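Local coordinates for protein anaphase-promoting complex subunit CUT9 (Schizosaccharomyces pombe, PDB 2XPI) that is a subunit of the anaphase-promoting complex/cyclosome, a ubiquitin ligase that controls progression through mitosis and G1, and buries the acetylated N-terminus of its partner hcn1, at residues Ala120-Ala124 against Ala136-Leu140; Ala269-Leu274 against Ala291-Leu295; Val324-Thr329 against Leu344-Leu349; Trp519-His524 against Ala538-Gly542; His553-Ala557 against His572-Ser576. All blocks are in the same frame, centred on the assembly; numbering follows the deposited sequence.

Contact 1 of 5, residues Ala120-Ala124 against Ala136-Leu140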
# COMPACT_ATOMS: atom_id res chain seq x y z
N ALA A 120 -0.50 -5.89 -22.85
CA ALA A 120 0.51 -5.16 -22.09
C ALA A 120 -0.15 -4.24 -21.08
O ALA A 120 0.30 -4.12 -19.94
CB ALA A 120 1.38 -4.36 -23.02
N PHE A 121 -1.21 -3.55 -21.50
CA PHE A 121 -1.93 -2.68 -20.59
C PHE A 121 -2.43 -3.44 -19.36
O PHE A 121 -2.18 -3.05 -18.22
CB PHE A 121 -3.13 -2.05 -21.28
CG PHE A 121 -4.07 -1.37 -20.33
CD1 PHE A 121 -3.75 -0.12 -19.81
CD2 PHE A 121 -5.24 -1.98 -19.93
CE1 PHE A 121 -4.61 0.53 -18.91
CE2 PHE A 121 -6.11 -1.35 -19.02
CZ PHE A 121 -5.79 -0.09 -18.51
N TRP A 122 -3.15 -4.52 -19.61
CA TRP A 122 -3.79 -5.26 -18.53
C TRP A 122 -2.78 -5.91 -17.61
O TRP A 122 -3.02 -6.03 -16.39
CB TRP A 122 -4.80 -6.26 -19.09
CG TRP A 122 -6.06 -5.59 -19.57
CD1 TRP A 122 -6.52 -5.50 -20.86
CD2 TRP A 122 -6.99 -4.87 -18.75
NE1 TRP A 122 -7.70 -4.79 -20.88
CE2 TRP A 122 -8.01 -4.40 -19.61
CE3 TRP A 122 -7.07 -4.59 -17.38
CZ2 TRP A 122 -9.10 -3.66 -19.13
CZ3 TRP A 122 -8.16 -3.85 -16.91
CH2 TRP A 122 -9.16 -3.39 -17.78
N LEU A 123 -1.65 -6.32 -18.18
CA LEU A 123 -0.56 -6.89 -17.38
C LEU A 123 0.02 -5.79 -16.51
O LEU A 123 0.25 -5.98 -15.31
CB LEU A 123 0.53 -7.45 -18.29
CG LEU A 123 1.38 -8.60 -17.76
CD1 LEU A 123 2.83 -8.49 -18.23
CD2 LEU A 123 1.30 -8.77 -16.26
N ALA A 124 0.27 -4.64 -17.12
CA ALA A 124 0.72 -3.45 -16.41
C ALA A 124 -0.21 -3.10 -15.24
O ALA A 124 0.27 -2.73 -14.16
CB ALA A 124 0.83 -2.27 -17.37
N ALA A 136 5.60 -1.86 -14.03
CA ALA A 136 4.63 -1.49 -15.06
C ALA A 136 5.22 -0.44 -15.99
O ALA A 136 5.11 -0.54 -17.22
CB ALA A 136 3.34 -0.97 -14.44
N LYS A 137 5.83 0.60 -15.42
CA LYS A 137 6.39 1.65 -16.25
C LYS A 137 7.31 1.01 -17.27
O LYS A 137 7.17 1.25 -18.48
CB LYS A 137 7.15 2.70 -15.43
CG LYS A 137 7.72 3.85 -16.25
CD LYS A 137 9.19 4.16 -15.88
CE LYS A 137 10.22 3.27 -16.60
NZ LYS A 137 10.79 2.12 -15.80
N CYS A 138 8.24 0.17 -16.81
CA CYS A 138 9.20 -0.41 -17.73
C CYS A 138 8.46 -1.21 -18.81
O CYS A 138 8.72 -1.06 -19.99
CB CYS A 138 10.27 -1.24 -17.01
SG CYS A 138 11.82 -1.65 -18.04
N LEU A 139 7.51 -2.04 -18.40
CA LEU A 139 6.84 -2.89 -19.36
C LEU A 139 6.18 -2.06 -20.49
O LEU A 139 6.27 -2.41 -21.66
CB LEU A 139 5.83 -3.76 -18.64
CG LEU A 139 4.94 -4.63 -19.51
CD1 LEU A 139 5.72 -5.85 -19.96
CD2 LEU A 139 3.69 -5.03 -18.75
N LEU A 140 5.55 -0.95 -20.11
CA LEU A 140 4.86 -0.09 -21.06
C LEU A 140 5.83 0.79 -21.87
O LEU A 140 5.46 1.35 -22.89
CB LEU A 140 3.84 0.79 -20.33
CG LEU A 140 2.68 0.10 -19.63
CD1 LEU A 140 1.81 1.11 -18.94
CD2 LEU A 140 1.85 -0.72 -20.63
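Ala-124 and Leu-139 meet inside TPR 2, whose two helices, 117-129 and 133-142, form the antiparallel hairpin of a tetratricopeptide repeat. The axes of the two short segments are 9.5 Å apart and run at 171° to each other. The contact is purely apolar, and no hydrogen bond crosses it. The small alanines let the backbones come near: the CA atoms of Ala-124 and Ala-136 lie 4.6 Å apart. The methyl of Ala-136 sits 3.5 Å from the carbonyl O of Ala-124. Leu-140 also packs on Ala-124. Its CG lies anti to the carbonyl carbon (chi1 -64°), which brings the fork of the isobutyl group onto Ala-124 CB; CD2 is 3.8 Å from that methyl. The CD2 branch of Leu-139 touches both Ala-120 O and the side chain of Leu-123. Helix 100-114 packs here through Leu-111, which touches Ala-120, Leu-123 and Leu-139. Helix 150-162 packs against both alanines of the close pair, with Leu-155 on Ala-124 and Cys-159 on Ala-136. A gold(I) cyanide ion lies about 4 Å from the Leu-139 side chain. Leu-123 and Leu-139 cross at about a right angle, and CD1 of Leu-123 meets CD2 of Leu-139 at 3.6 Å.

Contact 2 of 5, residues Ala269-Leu274 against Ala291-Leu295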
# COMPACT_ATOMS: atom_id res chain seq x y z
N ALA A 269 -29.65 16.30 -16.36
CA ALA A 269 -30.01 17.05 -15.17
C ALA A 269 -29.65 16.32 -13.90
O ALA A 269 -29.43 16.95 -12.87
CB ALA A 269 -31.48 17.42 -15.17
N PHE A 270 -29.62 15.01 -13.96
CA PHE A 270 -29.29 14.21 -12.79
C PHE A 270 -27.85 14.45 -12.37
O PHE A 270 -27.57 14.77 -11.22
CB PHE A 270 -29.52 12.73 -13.11
CG PHE A 270 -29.03 11.79 -12.05
CD1 PHE A 270 -29.77 11.57 -10.90
CD2 PHE A 270 -27.86 11.08 -12.23
CE1 PHE A 270 -29.33 10.68 -9.93
CE2 PHE A 270 -27.42 10.20 -11.28
CZ PHE A 270 -28.16 10.00 -10.12
N LEU A 271 -26.92 14.32 -13.31
CA LEU A 271 -25.52 14.52 -12.97
C LEU A 271 -25.26 15.98 -12.60
O LEU A 271 -24.61 16.25 -11.60
CB LEU A 271 -24.61 14.07 -14.11
CG LEU A 271 -23.11 14.31 -13.91
CD1 LEU A 271 -22.56 13.57 -12.67
CD2 LEU A 271 -22.34 13.96 -15.17
N ARG A 272 -25.78 16.91 -13.39
CA ARG A 272 -25.61 18.32 -13.08
C ARG A 272 -26.09 18.68 -11.67
O ARG A 272 -25.42 19.44 -10.98
CB ARG A 272 -26.29 19.21 -14.11
CG ARG A 272 -26.25 20.68 -13.78
CD ARG A 272 -26.50 21.53 -15.00
NE ARG A 272 -27.48 20.92 -15.88
CZ ARG A 272 -28.79 20.94 -15.64
NH1 ARG A 272 -29.24 21.57 -14.55
NH2 ARG A 272 -29.64 20.35 -16.49
N SER A 273 -27.23 18.14 -11.25
CA SER A 273 -27.74 18.38 -9.90
C SER A 273 -26.80 17.80 -8.84
O SER A 273 -26.60 18.40 -7.78
CB SER A 273 -29.16 17.80 -9.70
OG SER A 273 -30.09 18.23 -10.68
N LEU A 274 -26.24 16.63 -9.10
CA LEU A 274 -25.26 16.04 -8.19
C LEU A 274 -24.09 16.99 -7.99
O LEU A 274 -23.64 17.19 -6.87
CB LEU A 274 -24.74 14.71 -8.74
CG LEU A 274 -25.20 13.38 -8.14
CD1 LEU A 274 -26.62 13.44 -7.63
CD2 LEU A 274 -25.05 12.29 -9.18
N ALA A 291 -32.40 21.53 -7.87
CA ALA A 291 -31.49 20.41 -7.93
C ALA A 291 -31.73 19.53 -6.73
O ALA A 291 -31.74 18.30 -6.84
CB ALA A 291 -30.07 20.89 -7.91
N GLU A 292 -31.93 20.18 -5.59
CA GLU A 292 -32.19 19.48 -4.34
C GLU A 292 -33.60 18.86 -4.38
O GLU A 292 -33.85 17.82 -3.78
CB GLU A 292 -32.04 20.44 -3.16
CG GLU A 292 -31.94 19.77 -1.79
CD GLU A 292 -33.27 19.19 -1.30
OE1 GLU A 292 -34.32 19.88 -1.44
OE2 GLU A 292 -33.28 18.05 -0.79
N ASP A 293 -34.51 19.50 -5.11
CA ASP A 293 -35.84 18.95 -5.21
C ASP A 293 -35.89 17.77 -6.19
O ASP A 293 -36.43 16.71 -5.88
CB ASP A 293 -36.84 20.02 -5.62
CG ASP A 293 -38.05 20.04 -4.72
OD1 ASP A 293 -37.89 19.73 -3.52
OD2 ASP A 293 -39.17 20.34 -5.21
N TYR A 294 -35.31 17.98 -7.36
CA TYR A 294 -35.20 16.92 -8.35
C TYR A 294 -34.61 15.65 -7.74
O TYR A 294 -35.16 14.57 -7.92
CB TYR A 294 -34.35 17.40 -9.52
CG TYR A 294 -34.20 16.38 -10.62
CD1 TYR A 294 -35.30 15.86 -11.28
CD2 TYR A 294 -32.94 15.95 -11.01
CE1 TYR A 294 -35.16 14.93 -12.30
CE2 TYR A 294 -32.78 15.03 -12.02
CZ TYR A 294 -33.89 14.52 -12.66
OH TYR A 294 -33.72 13.60 -13.67
N LEU A 295 -33.50 15.78 -7.02
CA LEU A 295 -32.83 14.61 -6.44
C LEU A 295 -33.60 13.94 -5.30
O LEU A 295 -33.50 12.72 -5.10
CB LEU A 295 -31.42 14.97 -6.00
CG LEU A 295 -30.27 14.79 -6.99
CD1 LEU A 295 -30.74 14.38 -8.38
CD2 LEU A 295 -29.44 16.05 -7.05
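Ser-273 faces Ala-291 where helix 268-276 meets helix 285-296. Its CB is 3.7 Å from Ala-291 CB, and the two CA atoms are only 4.7 Å apart. Tyr-294 lies to one side of this pair. Its CG stands anti to the backbone N (chi1 -179°), which carries the ring across to the other helix. There the ring meets the backbone by its edge: Phe-270 CA lies near the ring plane, 3.7 Å from Tyr-294 CE2. The CB atoms of Ala-269 and Phe-270 are a little farther from the same ring atom. Leu-295 fills the other side. Its CD1 meets Phe-270 CD1 at 3.9 Å, and its CD2 meets Leu-274 CD1 at 3.9 Å. Leu-295 crosses both of these side chains at about a right angle.

No hydrogen bond links the two segments. The Ser-273 hydroxyl turns back on its own helix instead and donates to Ala-269 O at 2.6 Å. The backbone N of Ser-273 reaches the same oxygen from the opposite face of the carbonyl plane. Farther out, the second subunit closes in. Arg-83 of that subunit makes a cation-pi contact with the Phe-270 ring and also packs on Tyr-294. The two helices, at 123° between the directions of their short segments, are the helix pair of TPR 6, within the repeats that mediate homodimerization.

Contact 3 of 5, residues Val324-Thr329 against Leu344-Leu349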
# COMPACT_ATOMS: atom_id res chain seq x y z
N VAL A 324 -29.03 20.73 11.99
CA VAL A 324 -27.78 20.20 11.49
C VAL A 324 -27.39 18.90 12.21
O VAL A 324 -26.96 17.96 11.57
CB VAL A 324 -26.60 21.21 11.61
CG1 VAL A 324 -25.29 20.59 11.13
CG2 VAL A 324 -26.90 22.49 10.84
N LEU A 325 -27.55 18.85 13.53
CA LEU A 325 -27.21 17.65 14.30
C LEU A 325 -28.17 16.46 14.06
O LEU A 325 -27.74 15.29 13.99
CB LEU A 325 -27.09 17.96 15.79
CG LEU A 325 -25.78 18.64 16.18
CD1 LEU A 325 -25.80 19.15 17.64
CD2 LEU A 325 -24.61 17.70 15.93
N ALA A 326 -29.46 16.74 13.95
CA ALA A 326 -30.39 15.68 13.59
C ALA A 326 -29.90 14.97 12.32
O ALA A 326 -29.82 13.74 12.28
CB ALA A 326 -31.77 16.23 13.40
N ILE A 327 -29.57 15.74 11.29
CA ILE A 327 -29.21 15.18 10.00
C ILE A 327 -27.88 14.47 10.09
O ILE A 327 -27.70 13.35 9.58
CB ILE A 327 -29.07 16.28 8.93
CG1 ILE A 327 -30.43 16.63 8.34
CG2 ILE A 327 -28.17 15.83 7.79
CD1 ILE A 327 -30.35 17.83 7.44
N THR A 328 -26.96 15.14 10.74
CA THR A 328 -25.56 14.77 10.71
C THR A 328 -25.31 13.55 11.59
O THR A 328 -24.46 12.72 11.31
CB THR A 328 -24.73 16.00 11.13
OG1 THR A 328 -23.49 16.01 10.43
CG2 THR A 328 -24.51 16.02 12.62
N THR A 329 -26.08 13.42 12.65
CA THR A 329 -26.05 12.24 13.50
C THR A 329 -26.65 11.03 12.78
O THR A 329 -26.17 9.91 12.92
CB THR A 329 -26.84 12.50 14.80
OG1 THR A 329 -26.20 13.54 15.57
CG2 THR A 329 -26.95 11.24 15.63
N LEU A 344 -18.98 19.70 9.94
CA LEU A 344 -20.30 20.22 10.26
C LEU A 344 -20.78 19.70 11.61
O LEU A 344 -21.38 20.42 12.42
CB LEU A 344 -21.30 19.77 9.18
CG LEU A 344 -21.92 20.80 8.23
CD1 LEU A 344 -21.76 22.24 8.76
CD2 LEU A 344 -21.32 20.65 6.85
N HIS A 345 -20.53 18.42 11.83
CA HIS A 345 -20.94 17.76 13.05
C HIS A 345 -20.17 18.32 14.26
O HIS A 345 -20.76 18.73 15.27
CB HIS A 345 -20.69 16.27 12.89
CG HIS A 345 -21.28 15.46 13.98
ND1 HIS A 345 -20.51 14.69 14.83
CD2 HIS A 345 -22.55 15.32 14.40
CE1 HIS A 345 -21.29 14.10 15.71
NE2 HIS A 345 -22.54 14.46 15.48
N LEU A 346 -18.84 18.33 14.14
CA LEU A 346 -17.98 18.88 15.16
C LEU A 346 -18.34 20.33 15.50
O LEU A 346 -18.53 20.68 16.68
CB LEU A 346 -16.53 18.82 14.70
CG LEU A 346 -15.70 17.60 15.08
CD1 LEU A 346 -16.47 16.65 15.95
CD2 LEU A 346 -15.19 16.89 13.84
N ALA A 347 -18.43 21.17 14.47
CA ALA A 347 -18.66 22.59 14.69
C ALA A 347 -20.02 22.82 15.37
O ALA A 347 -20.15 23.70 16.21
CB ALA A 347 -18.55 23.35 13.40
N SER A 348 -21.02 22.02 15.01
CA SER A 348 -22.33 22.13 15.64
C SER A 348 -22.33 21.65 17.08
O SER A 348 -23.04 22.21 17.92
CB SER A 348 -23.40 21.39 14.84
OG SER A 348 -23.58 22.00 13.58
N LEU A 349 -21.55 20.62 17.39
CA LEU A 349 -21.40 20.17 18.78
C LEU A 349 -20.67 21.23 19.63
O LEU A 349 -21.03 21.45 20.79
CB LEU A 349 -20.71 18.80 18.88
CG LEU A 349 -21.45 17.53 18.41
CD1 LEU A 349 -20.49 16.32 18.33
CD2 LEU A 349 -22.69 17.21 19.25
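Leu-325 of helix 321-334 and His-345 of helix 342-352 carry much of this contact. The apolar part centres on Leu-325. Its CG lies anti to the carbonyl carbon (chi1 -78°), which sends both methyls over to the facing helix. CD2 is 3.5 Å from His-345 CD2 and 3.9 Å from Leu-349 CD2, and the leucine crosses both side chains at about a right angle. CG rests 3.9 Å from Ser-348 CB. With Leu-325 cut back to an alanine, Leu-349 would probably lose a neighbour and the His-345 ring would gain room to turn. The methyl of Thr-328 also faces the edge of that ring, although its exact spacing is doubtful.

Two hydroxyls bond within their own helices, and no hydrogen bond crosses. Thr-329 OG1 donates to Leu-325 O at 2.8 Å. Ser-348 OG donates likewise to Leu-344 O, at 2.9 Å. Thr-329 N reaches Leu-325 O, and Ser-348 N reaches Leu-344 O, from the face opposite the hydroxyl. Ser-348 OG, so held, lies against Val-324 CG1.

The segments belong to successive repeats, TPR 7 and TPR 8, and the axes of the two short segments cross at -141°. Helix 305-317 packs along one flank, with Leu-315 on Val-324 and Phe-316 on Leu-344 and Ser-348. Helix 355-368 lies against the other, where Ile-361 touches His-345 and Leu-349.

Contact 4 of 5, residues Trp519-His524 against Ala538-Gly542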
# COMPACT_ATOMS: atom_id res chain seq x y z
N TRP A 519 -27.23 41.96 23.96
CA TRP A 519 -28.19 42.64 24.82
C TRP A 519 -27.53 43.79 25.56
O TRP A 519 -28.02 44.91 25.55
CB TRP A 519 -28.77 41.66 25.83
CG TRP A 519 -29.92 40.88 25.31
CD1 TRP A 519 -29.94 39.54 25.02
CD2 TRP A 519 -31.23 41.38 25.00
NE1 TRP A 519 -31.18 39.18 24.56
CE2 TRP A 519 -31.99 40.29 24.54
CE3 TRP A 519 -31.83 42.64 25.08
CZ2 TRP A 519 -33.33 40.42 24.15
CZ3 TRP A 519 -33.17 42.77 24.69
CH2 TRP A 519 -33.90 41.67 24.23
N ALA A 520 -26.40 43.50 26.21
CA ALA A 520 -25.67 44.54 26.89
C ALA A 520 -25.23 45.58 25.87
O ALA A 520 -25.31 46.76 26.15
CB ALA A 520 -24.49 43.98 27.65
N ASN A 521 -24.80 45.15 24.69
CA ASN A 521 -24.48 46.11 23.63
C ASN A 521 -25.63 47.07 23.36
O ASN A 521 -25.45 48.29 23.32
CB ASN A 521 -24.07 45.42 22.32
CG ASN A 521 -22.69 44.78 22.39
OD1 ASN A 521 -21.94 44.99 23.35
ND2 ASN A 521 -22.34 44.00 21.37
N LEU A 522 -26.82 46.53 23.16
CA LEU A 522 -27.99 47.35 22.92
C LEU A 522 -28.20 48.29 24.10
O LEU A 522 -28.55 49.45 23.92
CB LEU A 522 -29.20 46.44 22.75
CG LEU A 522 -30.55 47.08 22.48
CD1 LEU A 522 -30.58 47.66 21.08
CD2 LEU A 522 -31.63 46.02 22.66
N GLY A 523 -27.98 47.78 25.31
CA GLY A 523 -28.03 48.61 26.50
C GLY A 523 -27.04 49.76 26.52
O GLY A 523 -27.35 50.83 27.05
N HIS A 524 -25.85 49.55 25.96
CA HIS A 524 -24.82 50.59 25.89
C HIS A 524 -25.15 51.65 24.84
O HIS A 524 -24.84 52.82 25.02
CB HIS A 524 -23.44 49.98 25.59
CG HIS A 524 -22.72 49.49 26.80
ND1 HIS A 524 -22.47 48.15 27.02
CD2 HIS A 524 -22.20 50.15 27.86
CE1 HIS A 524 -21.83 48.01 28.16
NE2 HIS A 524 -21.64 49.21 28.69
N ALA A 538 -32.32 46.35 28.85
CA ALA A 538 -31.41 45.60 27.98
C ALA A 538 -30.18 45.09 28.72
O ALA A 538 -29.77 43.95 28.52
CB ALA A 538 -31.00 46.42 26.79
N LEU A 539 -29.59 45.93 29.56
CA LEU A 539 -28.42 45.55 30.34
C LEU A 539 -28.77 44.36 31.19
O LEU A 539 -27.94 43.50 31.43
CB LEU A 539 -27.96 46.67 31.28
CG LEU A 539 -26.92 47.68 30.79
CD1 LEU A 539 -25.86 46.99 29.95
CD2 LEU A 539 -27.61 48.73 30.00
N ASN A 540 -30.01 44.37 31.68
CA ASN A 540 -30.51 43.34 32.58
C ASN A 540 -30.60 42.01 31.88
O ASN A 540 -30.27 40.97 32.45
CB ASN A 540 -31.91 43.72 33.09
CG ASN A 540 -31.86 44.70 34.23
OD1 ASN A 540 -30.78 45.11 34.66
ND2 ASN A 540 -33.03 45.09 34.74
N GLN A 541 -31.08 42.06 30.65
CA GLN A 541 -31.30 40.87 29.87
C GLN A 541 -29.91 40.34 29.48
O GLN A 541 -29.71 39.14 29.33
CB GLN A 541 -32.18 41.19 28.66
CG GLN A 541 -32.41 40.01 27.72
CD GLN A 541 -33.52 39.11 28.21
OE1 GLN A 541 -34.47 39.58 28.85
NE2 GLN A 541 -33.41 37.80 27.91
N GLY A 542 -28.95 41.25 29.37
CA GLY A 542 -27.57 40.85 29.18
C GLY A 542 -27.11 40.05 30.39
O GLY A 542 -26.74 38.89 30.28
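Trp-519 and Gln-541 flank a close antiparallel packing of the two helices of TPR 13, the helical hairpin of a tetratricopeptide repeat. The axes of the two short segments, on helices 516-528 and 532-545, come within 7.0 Å and cross at -158°. Small residues permit this. The CA atoms of Gly-523 and Ala-538 are 4.8 Å apart, and a side chain on Gly-523 would run into Leu-539. Ala-538 CB fits over the first helix, 3.6 Å from both Trp-519 O and Gly-523 N. Trp-519 CB lies 3.6 Å from Gly-542 N, and a CB on Gly-542 would be tight against Ala-520 N.

Gln-541 lies across one face of the indole. Its CG is anti to the backbone N (chi1 177°), which carries this methylene over the five-membered ring as a CH-pi contact. The bend at chi2 then turns the amide off that line, and the amide plane is 47° from the ring. Replacing Trp-519 by a serine is likely to deprive the aliphatic part of Gln-541 of its aromatic surface and leave that side chain freer to move.

Asn-521, on the side of helix 516-528 turned away from 538-542, hydrogen-bonds through OD1 and ND2 to the backbone of another protein's chain. TPR 13 is among the repeats that bind hcn1. Leu-539 completes the seam: CD1 lies 4.0 Å from Ala-520 CB, and CD2 3.5 Å from Gly-523 CA.

Contact 5 of 5, residues His553-Ala557 against His572-Ser576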
# COMPACT_ATOMS: atom_id res chain seq x y z
N HIS A 553 -22.56 44.79 35.43
CA HIS A 553 -23.02 45.36 36.70
C HIS A 553 -22.57 46.79 36.86
O HIS A 553 -23.32 47.66 37.32
CB HIS A 553 -22.49 44.56 37.88
CG HIS A 553 -23.32 43.37 38.21
ND1 HIS A 553 -24.46 43.46 38.98
CD2 HIS A 553 -23.19 42.07 37.87
CE1 HIS A 553 -24.99 42.26 39.10
NE2 HIS A 553 -24.24 41.40 38.44
N THR A 554 -21.31 47.04 36.49
CA THR A 554 -20.75 48.37 36.49
C THR A 554 -21.56 49.24 35.52
O THR A 554 -21.93 50.37 35.83
CB THR A 554 -19.26 48.34 36.10
OG1 THR A 554 -18.52 47.56 37.06
CG2 THR A 554 -18.67 49.76 36.02
N ALA A 555 -21.86 48.69 34.34
CA ALA A 555 -22.64 49.40 33.34
C ALA A 555 -23.98 49.84 33.91
O ALA A 555 -24.38 50.98 33.74
CB ALA A 555 -22.87 48.53 32.12
N ILE A 556 -24.66 48.91 34.57
CA ILE A 556 -25.97 49.13 35.18
C ILE A 556 -25.92 50.24 36.23
O ILE A 556 -26.82 51.09 36.31
CB ILE A 556 -26.52 47.81 35.77
CG1 ILE A 556 -26.87 46.84 34.65
CG2 ILE A 556 -27.75 48.04 36.59
CD1 ILE A 556 -27.34 45.52 35.15
N ALA A 557 -24.87 50.24 37.04
CA ALA A 557 -24.66 51.29 38.03
C ALA A 557 -24.44 52.64 37.33
O ALA A 557 -25.08 53.64 37.66
CB ALA A 557 -23.47 50.93 38.92
N HIS A 572 -25.02 47.28 42.89
CA HIS A 572 -24.49 46.69 41.65
C HIS A 572 -22.97 46.82 41.59
O HIS A 572 -22.29 45.97 41.04
CB HIS A 572 -25.12 47.35 40.42
CG HIS A 572 -26.44 46.76 40.03
ND1 HIS A 572 -26.55 45.62 39.26
CD2 HIS A 572 -27.71 47.15 40.30
CE1 HIS A 572 -27.82 45.33 39.08
NE2 HIS A 572 -28.55 46.25 39.70
N LEU A 573 -22.45 47.90 42.16
CA LEU A 573 -21.01 48.12 42.22
C LEU A 573 -20.40 47.12 43.20
O LEU A 573 -19.28 46.64 43.00
CB LEU A 573 -20.70 49.56 42.64
CG LEU A 573 -20.21 50.54 41.57
CD1 LEU A 573 -20.36 49.97 40.18
CD2 LEU A 573 -20.89 51.91 41.67
N HIS A 574 -21.14 46.79 44.26
CA HIS A 574 -20.70 45.76 45.19
C HIS A 574 -20.62 44.39 44.52
O HIS A 574 -19.74 43.59 44.84
CB HIS A 574 -21.61 45.71 46.43
CG HIS A 574 -21.39 46.83 47.40
ND1 HIS A 574 -20.16 47.07 47.99
CD2 HIS A 574 -22.23 47.77 47.89
CE1 HIS A 574 -20.26 48.11 48.79
NE2 HIS A 574 -21.50 48.56 48.75
N GLU A 575 -21.52 44.10 43.59
CA GLU A 575 -21.44 42.87 42.81
C GLU A 575 -20.20 42.82 41.91
O GLU A 575 -19.51 41.80 41.86
CB GLU A 575 -22.70 42.64 41.97
CG GLU A 575 -23.88 42.11 42.74
CD GLU A 575 -23.61 40.76 43.38
OE1 GLU A 575 -24.14 40.51 44.49
OE2 GLU A 575 -22.87 39.94 42.78
N SER A 576 -19.93 43.91 41.20
CA SER A 576 -18.75 43.99 40.35
C SER A 576 -17.50 43.69 41.15
O SER A 576 -16.77 42.75 40.85
CB SER A 576 -18.61 45.39 39.74
OG SER A 576 -19.60 45.64 38.77
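His-553 and His-572 face each other across helices 550-562 and 566-579, where the axes of the two short segments pass 8.1 Å apart and cross at -158°. In both residues CG lies anti to the carbonyl carbon, which brings the rings together, and chi2 near -82° turns both ND1 edges inward. The two ND1 atoms are hydrogen-bonded at 3.0 Å; the bond is bent, and either could be the donor. The rings meet rim to rim, neither over the other's face, with planes at 39°. Each has an aliphatic group over one face. Ile-556 CG2 sits almost on the normal of the His-572 ring, 3.6 Å from its centroid. Glu-575 CB lies over His-553, offset toward the rim, 3.7 Å from the centroid.

A second polar site lies beside the first. Thr-554 OG1 and Ser-576 OG are 2.8 Å apart, and both also lie in hydrogen-bonding reach of Ala-550 O. Away from these groups the packing is apolar, with Ala-557 CB 3.5 Å from Leu-573 CD1. Helix 584-592 packs on this side through Leu-589, which touches Thr-554 and Leu-573.

This is the helix pair of TPR 14, and polar side chains bridge it. A bond between two ND1 atoms requires one to carry hydrogen and the other not, so the rings probably differ in how ND1 is protonated.

All five contacts are mainly buried helix pairs of one superhelical TPR array; only contact 5 has an exposed touching residue, Glu-575. Contacts 1, 2, 4 and 5 lie within single repeats, whereas contact 3 joins TPR 7 to TPR 8. Contacts 1 and 2 touch the second subunit; contacts 3, 4 and 5 come near the chain of another protein. Contact 3 is nearest the chain centre. Contacts 4 and 5 touch, with Leu-539 packed on Ile-556 between helices 532-545 and 550-562. The chemistry varies: contact 1 is aliphatic, in contacts 2 and 3 serine or threonine hydroxyls bond back to their own helix, contact 4 adds an indole face, and contact 5 alone has a polar bridge, a histidine pair, between its segments.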